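Local coordinates for seryl-tRNA synthetase (PDB 2DQ0) that charges tRNA(Ser) with serine in an ATP-dependent reaction, working as a class II aminoacyl-tRNA synthetase homodimer, and probably also serylates tRNA(Sec), at the interface of chains A and B. Numbering follows the deposited sequence. Chains: chain A/B, Seryl-tRNA synthetase.

Contact 1: the interface of chains A and B. Residues chain A 217-218, 256, 260; chain B 177, 180, 186-187.
The ring of B:Tyr187 slots between A:Pro218 and A:Met260, at the dimer interface of this class II synthetase. A:Pro217 and A:Pro218 belong to motif 1, the family's dimerisation segment, and follow strand 213-216.

The ring contacts come on both faces. A:Pro218 CD sits over the middle of one face, 3.6 Å from the centroid of the B:Tyr187 ring, in a CH-pi contact. A:Pro217 lies on this same side, nearer the rim, with its CA 3.9 Å from B:Tyr187 CD2. The methyl CE of A:Met260 lies over the opposite face, offset towards CD2, 3.8 Å from the B:Tyr187 ring centroid, in a second CH-pi contact. The A:Met260 chain runs out extended, with CG anti to the backbone N (chi1 178°), and then bends at chi3 (-123°), which lays CE over the ring.

At the rim the contact is polar: the backbone O of A:Pro256, in helix 254-259, lies at the edge of the ring, in its plane, and accepts a hydrogen bond from the phenol OH of B:Tyr187 at 2.8 Å. The donor is tilted 31° from the carbonyl plane. A phenylalanine here would probably leave this carbonyl without its partner from the other chain and the ring less firmly placed.

Van der Waals contacts add to these. The backbone O of B:Tyr186 lies 3.4 Å from A:Pro218 CG. B:Val180 CG1, from helix 175-180, reaches the same CG at 4.1 Å.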
loop_
_atom_site.group_PDB
_atom_site.type_symbol
_atom_site.label_atom_id
_atom_site.label_comp_id
_atom_site.label_asym_id
_atom_site.label_seq_id
_atom_site.Cartn_x
_atom_site.Cartn_y
_atom_site.Cartn_z
ATOM N N PRO A 217 6.214 -6.793 -6.505
ATOM C CA PRO A 217 6.666 -5.522 -7.088
ATOM C C PRO A 217 6.590 -4.337 -6.143
ATOM O O PRO A 217 6.192 -4.470 -4.992
ATOM C CB PRO A 217 5.675 -5.326 -8.213
ATOM C CG PRO A 217 4.378 -5.726 -7.483
ATOM C CD PRO A 217 4.795 -7.043 -6.826
ATOM N N PRO A 218 7.020 -3.158 -6.619
ATOM C CA PRO A 218 6.939 -1.963 -5.774
ATOM C C PRO A 218 5.422 -1.695 -5.723
ATOM O O PRO A 218 4.707 -2.026 -6.668
ATOM C CB PRO A 218 7.676 -0.906 -6.599
ATOM C CG PRO A 218 8.703 -1.687 -7.290
ATOM C CD PRO A 218 7.952 -2.930 -7.741
ATOM N N PRO A 256 3.099 -2.237 -12.333
ATOM C CA PRO A 256 4.548 -2.306 -12.051
ATOM C C PRO A 256 5.202 -3.465 -12.820
ATOM O O PRO A 256 6.388 -3.412 -13.166
ATOM C CB PRO A 256 4.612 -2.491 -10.531
ATOM C CG PRO A 256 3.284 -3.098 -10.189
ATOM C CD PRO A 256 2.324 -2.354 -11.083
ATOM N N MET A 260 8.231 -2.840 -15.432
ATOM C CA MET A 260 9.455 -3.586 -15.127
ATOM C C MET A 260 10.497 -3.633 -16.255
ATOM O O MET A 260 11.694 -3.587 -16.000
ATOM C CB MET A 260 9.100 -5.019 -14.702
ATOM C CG MET A 260 10.297 -5.918 -14.409
ATOM S SD MET A 260 9.808 -7.609 -13.941
ATOM C CE MET A 260 10.569 -7.739 -12.379
ATOM N N ALA B 177 13.589 -1.720 -10.289
ATOM C CA ALA B 177 12.734 -1.060 -9.318
ATOM C C ALA B 177 13.056 0.432 -9.275
ATOM O O ALA B 177 12.171 1.272 -9.132
ATOM C CB ALA B 177 12.938 -1.672 -7.972
ATOM N N VAL B 180 11.404 2.180 -12.336
ATOM C CA VAL B 180 9.982 2.333 -12.201
ATOM C C VAL B 180 9.458 3.113 -10.985
ATOM O O VAL B 180 8.365 3.694 -11.048
ATOM C CB VAL B 180 9.359 0.928 -12.213
ATOM C CG1 VAL B 180 9.269 0.396 -10.816
ATOM C CG2 VAL B 180 8.042 0.951 -12.845
ATOM N N TYR B 186 12.052 -2.143 -4.644
ATOM C CA TYR B 186 12.619 -3.348 -5.220
ATOM C C TYR B 186 11.567 -4.278 -5.765
ATOM O O TYR B 186 10.391 -4.061 -5.552
ATOM C CB TYR B 186 13.353 -4.113 -4.144
ATOM C CG TYR B 186 12.447 -4.401 -2.979
ATOM C CD1 TYR B 186 12.370 -3.509 -1.914
ATOM C CD2 TYR B 186 11.570 -5.496 -2.989
ATOM C CE1 TYR B 186 11.446 -3.680 -0.894
ATOM C CE2 TYR B 186 10.631 -5.675 -1.964
ATOM C CZ TYR B 186 10.577 -4.752 -0.923
ATOM O OH TYR B 186 9.629 -4.828 0.063
ATOM N N TYR B 187 12.014 -5.309 -6.476
ATOM C CA TYR B 187 11.127 -6.361 -6.947
ATOM C C TYR B 187 11.731 -7.570 -6.263
ATOM O O TYR B 187 12.938 -7.766 -6.326
ATOM C CB TYR B 187 11.192 -6.618 -8.453
ATOM C CG TYR B 187 10.521 -5.597 -9.349
ATOM C CD1 TYR B 187 11.141 -4.389 -9.631
ATOM C CD2 TYR B 187 9.298 -5.877 -9.975
ATOM C CE1 TYR B 187 10.579 -3.482 -10.511
ATOM C CE2 TYR B 187 8.719 -4.965 -10.867
ATOM C CZ TYR B 187 9.379 -3.766 -11.123
ATOM O OH TYR B 187 8.861 -2.833 -11.977
#

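Contact 2: the interface of chains A and B. Residues chain A 280, 282, 301; chain B 218-220, 280, 282.
The phenol ring of B:Tyr219 is covered on both faces. Over the centre of one face lies the side-chain amide nitrogen NE2 of A:Gln301. The amide and ring planes are turned 46° apart, so the amide is not stacked flat, and an N-H may point towards the pi cloud. On the opposite face sits CD of B:Pro280, from the same chain as the tyrosine, offset toward the rim. At the edge, in the ring plane, A:Pro280 CB comes within 3.8 Å of B:Tyr219 CE1.

A:Phe282 adds another contact. Its side chain crosses B:Tyr219 at about a right angle, with ring atom CE2 3.9 Å from B:Tyr219 CD1.

The other end of the A:Gln301 amide makes the hydrogen bond. The backbone N of B:Tyr219 donates to OE1 at 2.6 Å. The bond is fairly straight, 162° at the hydrogen, and meets a lone pair of OE1 in the carbonyl plane. With OE1 held by the backbone, NE2 is turned over the ring. The glutamine starts with CG between the backbone N and the carbonyl carbon (chi1 82°), and its chain then extends across to the partner.

Like residues also meet here: the CG atoms of A:Pro280 and B:Pro280 are 4.3 Å apart, and the CZ atoms of A:Phe282 and B:Phe282 are equally close. The two-fold axis therefore passes nearby. Strands 273-282 and 301-311 form the arms of class II motif 2, and B:Tyr219 follows the motif 1 prolines. The site joins motif 1 of one subunit to motif 2 of the other, and so probably helps couple dimer assembly to the shape of the active site.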
loop_
_atom_site.group_PDB
_atom_site.type_symbol
_atom_site.label_atom_id
_atom_site.label_comp_id
_atom_site.label_asym_id
_atom_site.label_seq_id
_atom_site.Cartn_x
_atom_site.Cartn_y
_atom_site.Cartn_z
ATOM N N PRO A 280 -0.856 -5.649 -2.849
ATOM C CA PRO A 280 -2.148 -5.110 -2.449
ATOM C C PRO A 280 -2.487 -4.197 -3.639
ATOM O O PRO A 280 -1.624 -3.918 -4.475
ATOM C CB PRO A 280 -1.832 -4.352 -1.148
ATOM C CG PRO A 280 -0.388 -3.976 -1.301
ATOM C CD PRO A 280 0.217 -5.204 -1.942
ATOM N N PHE A 282 -4.764 -0.562 -4.788
ATOM C CA PHE A 282 -5.480 0.608 -4.304
ATOM C C PHE A 282 -6.200 1.310 -5.424
ATOM O O PHE A 282 -5.602 1.629 -6.449
ATOM C CB PHE A 282 -4.508 1.583 -3.629
ATOM C CG PHE A 282 -3.589 0.932 -2.654
ATOM C CD1 PHE A 282 -2.403 0.334 -3.090
ATOM C CD2 PHE A 282 -3.916 0.869 -1.303
ATOM C CE1 PHE A 282 -1.558 -0.317 -2.195
ATOM C CE2 PHE A 282 -3.071 0.217 -0.387
ATOM C CZ PHE A 282 -1.892 -0.378 -0.836
ATOM N N GLN A 301 -9.026 -1.001 -1.058
ATOM C CA GLN A 301 -7.835 -1.845 -1.037
ATOM C C GLN A 301 -8.200 -3.319 -1.014
ATOM O O GLN A 301 -9.139 -3.733 -0.328
ATOM C CB GLN A 301 -6.916 -1.527 0.168
ATOM C CG GLN A 301 -7.317 -2.180 1.454
ATOM C CD GLN A 301 -6.380 -1.897 2.643
ATOM O OE1 GLN A 301 -6.056 -0.743 2.940
ATOM N NE2 GLN A 301 -5.989 -2.961 3.354
ATOM N N PRO B 218 -6.776 -1.343 7.551
ATOM C CA PRO B 218 -6.785 -0.485 6.369
ATOM C C PRO B 218 -5.315 -0.076 6.258
ATOM O O PRO B 218 -4.642 0.082 7.293
ATOM C CB PRO B 218 -7.675 0.670 6.798
ATOM C CG PRO B 218 -8.681 -0.033 7.662
ATOM C CD PRO B 218 -7.789 -0.893 8.526
ATOM N N TYR B 219 -4.815 0.076 5.032
ATOM C CA TYR B 219 -3.432 0.459 4.842
ATOM C C TYR B 219 -3.292 1.969 4.732
ATOM O O TYR B 219 -2.171 2.495 4.723
ATOM C CB TYR B 219 -2.866 -0.213 3.601
ATOM C CG TYR B 219 -2.969 -1.716 3.629
ATOM C CD1 TYR B 219 -2.814 -2.467 2.456
ATOM C CD2 TYR B 219 -3.196 -2.402 4.822
ATOM C CE1 TYR B 219 -2.870 -3.843 2.473
ATOM C CE2 TYR B 219 -3.259 -3.786 4.843
ATOM C CZ TYR B 219 -3.091 -4.498 3.665
ATOM O OH TYR B 219 -3.142 -5.865 3.686
ATOM N N MET B 220 -4.433 2.652 4.630
ATOM C CA MET B 220 -4.505 4.133 4.560
ATOM C C MET B 220 -5.433 4.597 5.679
ATOM O O MET B 220 -6.540 4.074 5.838
ATOM C CB MET B 220 -5.085 4.618 3.218
ATOM C CG MET B 220 -4.174 4.458 2.003
ATOM S SD MET B 220 -5.099 4.558 0.453
ATOM C CE MET B 220 -4.735 6.148 -0.080
ATOM N N PRO B 280 1.335 -4.315 4.677
ATOM C CA PRO B 280 2.552 -3.786 4.078
ATOM C C PRO B 280 2.725 -2.513 4.914
ATOM O O PRO B 280 1.768 -2.062 5.558
ATOM C CB PRO B 280 2.140 -3.480 2.633
ATOM C CG PRO B 280 0.650 -3.233 2.753
ATOM C CD PRO B 280 0.210 -4.287 3.733
ATOM N N PHE B 282 4.731 1.479 4.864
ATOM C CA PHE B 282 5.349 2.511 4.068
ATOM C C PHE B 282 6.047 3.603 4.875
ATOM O O PHE B 282 5.442 4.217 5.734
ATOM C CB PHE B 282 4.289 3.127 3.178
ATOM C CG PHE B 282 3.456 2.115 2.451
ATOM C CD1 PHE B 282 2.294 1.602 3.033
ATOM C CD2 PHE B 282 3.827 1.675 1.184
ATOM C CE1 PHE B 282 1.527 0.676 2.363
ATOM C CE2 PHE B 282 3.062 0.743 0.503
ATOM C CZ PHE B 282 1.910 0.240 1.087
#

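The centres of contact 1 and contact 2 lie about 17 Å apart in one two-fold interface. The loop after strand 213-216 serves both: chain A supplies it to contact 1 and chain B to contact 2, with A:Pro218 in contact 1 and B:Pro218 in contact 2. By symmetry, each subunit uses this loop in both ways. Contact 2 lies near the axis; contact 1 is further out. A:Pro256 follows closely on A:Thr252 to A:Glu254, which probably bind serine, and A:Phe282 directly precedes A:Arg283 to A:Glu285, which probably bind ATP. Dimerisation is therefore likely to steady both active sites. The homodimer is also what tRNA binds across.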